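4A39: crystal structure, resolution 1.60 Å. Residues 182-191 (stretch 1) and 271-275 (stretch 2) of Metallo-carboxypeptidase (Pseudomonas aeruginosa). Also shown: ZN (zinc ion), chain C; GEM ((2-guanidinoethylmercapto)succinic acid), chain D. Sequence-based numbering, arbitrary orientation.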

# COMPACT_ATOMS: atom_id res chain seq x y z
N GLY A 182 -0.42 -3.06 6.91
CA GLY A 182 -1.81 -2.64 6.90
C GLY A 182 -2.22 -1.78 5.71
O GLY A 182 -3.41 -1.53 5.52
N GLU A 183 -1.26 -1.35 4.91
CA GLU A 183 -1.55 -0.49 3.77
C GLU A 183 -1.81 -1.29 2.51
O GLU A 183 -1.10 -1.18 1.51
CB GLU A 183 -0.40 0.51 3.60
CG GLU A 183 -0.35 1.53 4.74
CD GLU A 183 0.99 2.22 4.90
OE1 GLU A 183 1.72 2.36 3.90
OE2 GLU A 183 1.30 2.64 6.04
N HIS A 184 -2.88 -2.09 2.57
CA HIS A 184 -3.28 -2.98 1.49
C HIS A 184 -3.51 -2.36 0.12
O HIS A 184 -3.44 -3.05 -0.90
CB HIS A 184 -4.50 -3.79 1.94
CG HIS A 184 -4.18 -4.82 2.97
ND1 HIS A 184 -4.05 -6.16 2.66
CD2 HIS A 184 -3.89 -4.71 4.28
CE1 HIS A 184 -3.70 -6.82 3.75
NE2 HIS A 184 -3.59 -5.97 4.75
N MET A 185 -3.80 -1.06 0.09
CA MET A 185 -3.99 -0.38 -1.19
C MET A 185 -2.70 -0.48 -2.00
O MET A 185 -2.72 -0.45 -3.23
CB MET A 185 -4.34 1.10 -0.97
CG MET A 185 -3.36 1.86 -0.06
SD MET A 185 -3.69 1.65 1.71
CE MET A 185 -5.10 2.77 1.91
N ALA A 186 -1.57 -0.63 -1.31
CA ALA A 186 -0.27 -0.70 -1.97
C ALA A 186 -0.12 -1.88 -2.94
O ALA A 186 0.27 -1.68 -4.09
CB ALA A 186 0.84 -0.73 -0.93
N GLU A 187 -0.43 -3.10 -2.51
CA GLU A 187 -0.29 -4.20 -3.45
C GLU A 187 -1.39 -4.15 -4.52
O GLU A 187 -1.20 -4.65 -5.62
CB GLU A 187 -0.26 -5.57 -2.73
CG GLU A 187 -0.10 -6.73 -3.71
CD GLU A 187 0.64 -7.94 -3.15
OE1 GLU A 187 0.58 -8.18 -1.93
OE2 GLU A 187 1.29 -8.65 -3.95
N TRP A 188 -2.54 -3.55 -4.20
CA TRP A 188 -3.59 -3.42 -5.22
C TRP A 188 -3.01 -2.58 -6.35
O TRP A 188 -3.22 -2.87 -7.53
CB TRP A 188 -4.84 -2.75 -4.65
CG TRP A 188 -5.74 -3.69 -3.90
CD1 TRP A 188 -5.93 -3.75 -2.54
CD2 TRP A 188 -6.57 -4.71 -4.46
NE1 TRP A 188 -6.82 -4.74 -2.23
CE2 TRP A 188 -7.23 -5.35 -3.39
CE3 TRP A 188 -6.81 -5.15 -5.77
CZ2 TRP A 188 -8.13 -6.41 -3.58
CZ3 TRP A 188 -7.71 -6.21 -5.96
CH2 TRP A 188 -8.36 -6.82 -4.87
N PHE A 189 -2.27 -1.53 -5.98
CA PHE A 189 -1.62 -0.64 -6.95
C PHE A 189 -0.70 -1.49 -7.84
O PHE A 189 -0.68 -1.32 -9.06
CB PHE A 189 -0.81 0.42 -6.18
CG PHE A 189 0.06 1.31 -7.04
CD1 PHE A 189 1.28 0.84 -7.53
CD2 PHE A 189 -0.30 2.63 -7.31
CE1 PHE A 189 2.13 1.68 -8.27
CE2 PHE A 189 0.54 3.47 -8.04
CZ PHE A 189 1.76 3.00 -8.52
N MET A 190 0.04 -2.40 -7.23
CA MET A 190 0.95 -3.26 -7.98
C MET A 190 0.20 -4.19 -8.93
O MET A 190 0.67 -4.47 -10.04
CB MET A 190 1.81 -4.08 -7.02
CG MET A 190 2.66 -3.24 -6.07
SD MET A 190 3.85 -2.15 -6.91
CE MET A 190 5.12 -3.33 -7.36
N GLU A 191 -0.96 -4.68 -8.52
CA GLU A 191 -1.75 -5.57 -9.38
C GLU A 191 -2.17 -4.83 -10.65
O GLU A 191 -2.15 -5.40 -11.74
CB GLU A 191 -2.99 -6.10 -8.64
CG GLU A 191 -3.89 -6.96 -9.52
CD GLU A 191 -5.06 -7.58 -8.77
OE1 GLU A 191 -4.82 -8.28 -7.77
OE2 GLU A 191 -6.22 -7.36 -9.19
N ASP A 271 7.97 4.15 -3.77
CA ASP A 271 7.66 3.36 -2.59
C ASP A 271 6.16 3.57 -2.35
O ASP A 271 5.73 4.66 -1.99
CB ASP A 271 8.51 3.88 -1.42
CG ASP A 271 8.40 3.04 -0.17
OD1 ASP A 271 7.99 1.86 -0.25
OD2 ASP A 271 8.75 3.56 0.91
N ILE A 272 5.37 2.52 -2.57
CA ILE A 272 3.92 2.61 -2.45
C ILE A 272 3.37 2.39 -1.04
O ILE A 272 3.58 1.33 -0.44
CB ILE A 272 3.23 1.62 -3.42
CG1 ILE A 272 3.93 1.64 -4.79
CG2 ILE A 272 1.76 2.01 -3.59
CD1 ILE A 272 3.99 3.02 -5.45
N HIS A 273 2.66 3.40 -0.54
CA HIS A 273 2.08 3.41 0.81
C HIS A 273 0.62 3.88 0.83
O HIS A 273 0.03 4.19 -0.20
CB HIS A 273 2.86 4.39 1.71
CG HIS A 273 4.26 3.96 2.03
ND1 HIS A 273 4.63 3.51 3.28
CD2 HIS A 273 5.39 3.97 1.28
CE1 HIS A 273 5.93 3.26 3.29
NE2 HIS A 273 6.42 3.53 2.09
N GLY A 274 0.07 3.94 2.04
CA GLY A 274 -1.29 4.40 2.24
C GLY A 274 -1.30 5.29 3.47
O GLY A 274 -0.61 5.00 4.44
N ASP A 275 -2.07 6.38 3.43
CA ASP A 275 -2.15 7.28 4.57
C ASP A 275 -3.55 7.25 5.16
O ASP A 275 -4.55 7.44 4.46
CB ASP A 275 -1.82 8.72 4.15
CG ASP A 275 -1.73 9.65 5.35
OD1 ASP A 275 -0.70 9.62 6.06
OD2 ASP A 275 -2.69 10.41 5.59
ZN ZN C . 3.37 3.32 5.02
C8 GEM D . 5.61 7.40 5.65
S7 GEM D . 6.18 6.86 4.00
C6 GEM D . 6.98 8.39 3.40
C5 GEM D . 6.39 9.69 3.97
N3 GEM D . 6.74 9.83 5.39
C1 GEM D . 7.53 10.83 5.78
N4 GEM D . 8.00 11.68 4.87
N2 GEM D . 7.85 10.98 7.06
C9 GEM D . 6.20 6.52 6.76
O14 GEM D . 7.04 5.65 6.43
O15 GEM D . 5.80 6.73 7.92
C10 GEM D . 4.09 7.41 5.73
C11 GEM D . 3.49 6.02 5.51
O12 GEM D . 2.59 5.91 4.65
O13 GEM D . 3.93 5.10 6.23
O HOH W 1 3.58 0.46 2.87

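The helix of stretch 1 lies across the strand of stretch 2 with axes 7.3 Å apart at closest approach and N-to-C directions 136° apart, closer to antiparallel than parallel. The backbones come close at two places, Glu183 CA to Gly274 CA at 5.1 Å and Ala186 CA to Ile272 CA at 5.4 Å. Ala186 faces Ile272; its CB points toward the strand and packs 3.5 Å from Ile272 O and 3.9 Å from Ile272 CG2. Gly274 leaves a hollow that Met185 fills: Met185 points sideways at CB, but its p, m, m side chain curls back to set SD 3.7 Å from Gly274 CA. An ideal CB on Gly274 would lie 2.2 Å from Met185 SD, a clash. Ile272 is the main bump of the strand. Its CD1 sits over one face of the Phe189 ring, 4.0 Å from the centroid and 3.6 Å from Phe189 CE1, while its CG1 lies 4.3 Å from Met190 SD. At the zinc end the contact turns polar. Glu183 OE1 accepts a hydrogen bond from Gly274 N (2.9 Å) and also binds ZN at 2.2 Å, with Glu183 OE2 at 2.4 Å from ZN. His273 ND1 binds ZN at 2.2 Å, and His273 NE2 donates a hydrogen bond to Asp271 OD2 (2.6 Å). GEM S7 covers one face of that ring, and GEM O13 reaches ZN at 2.2 Å.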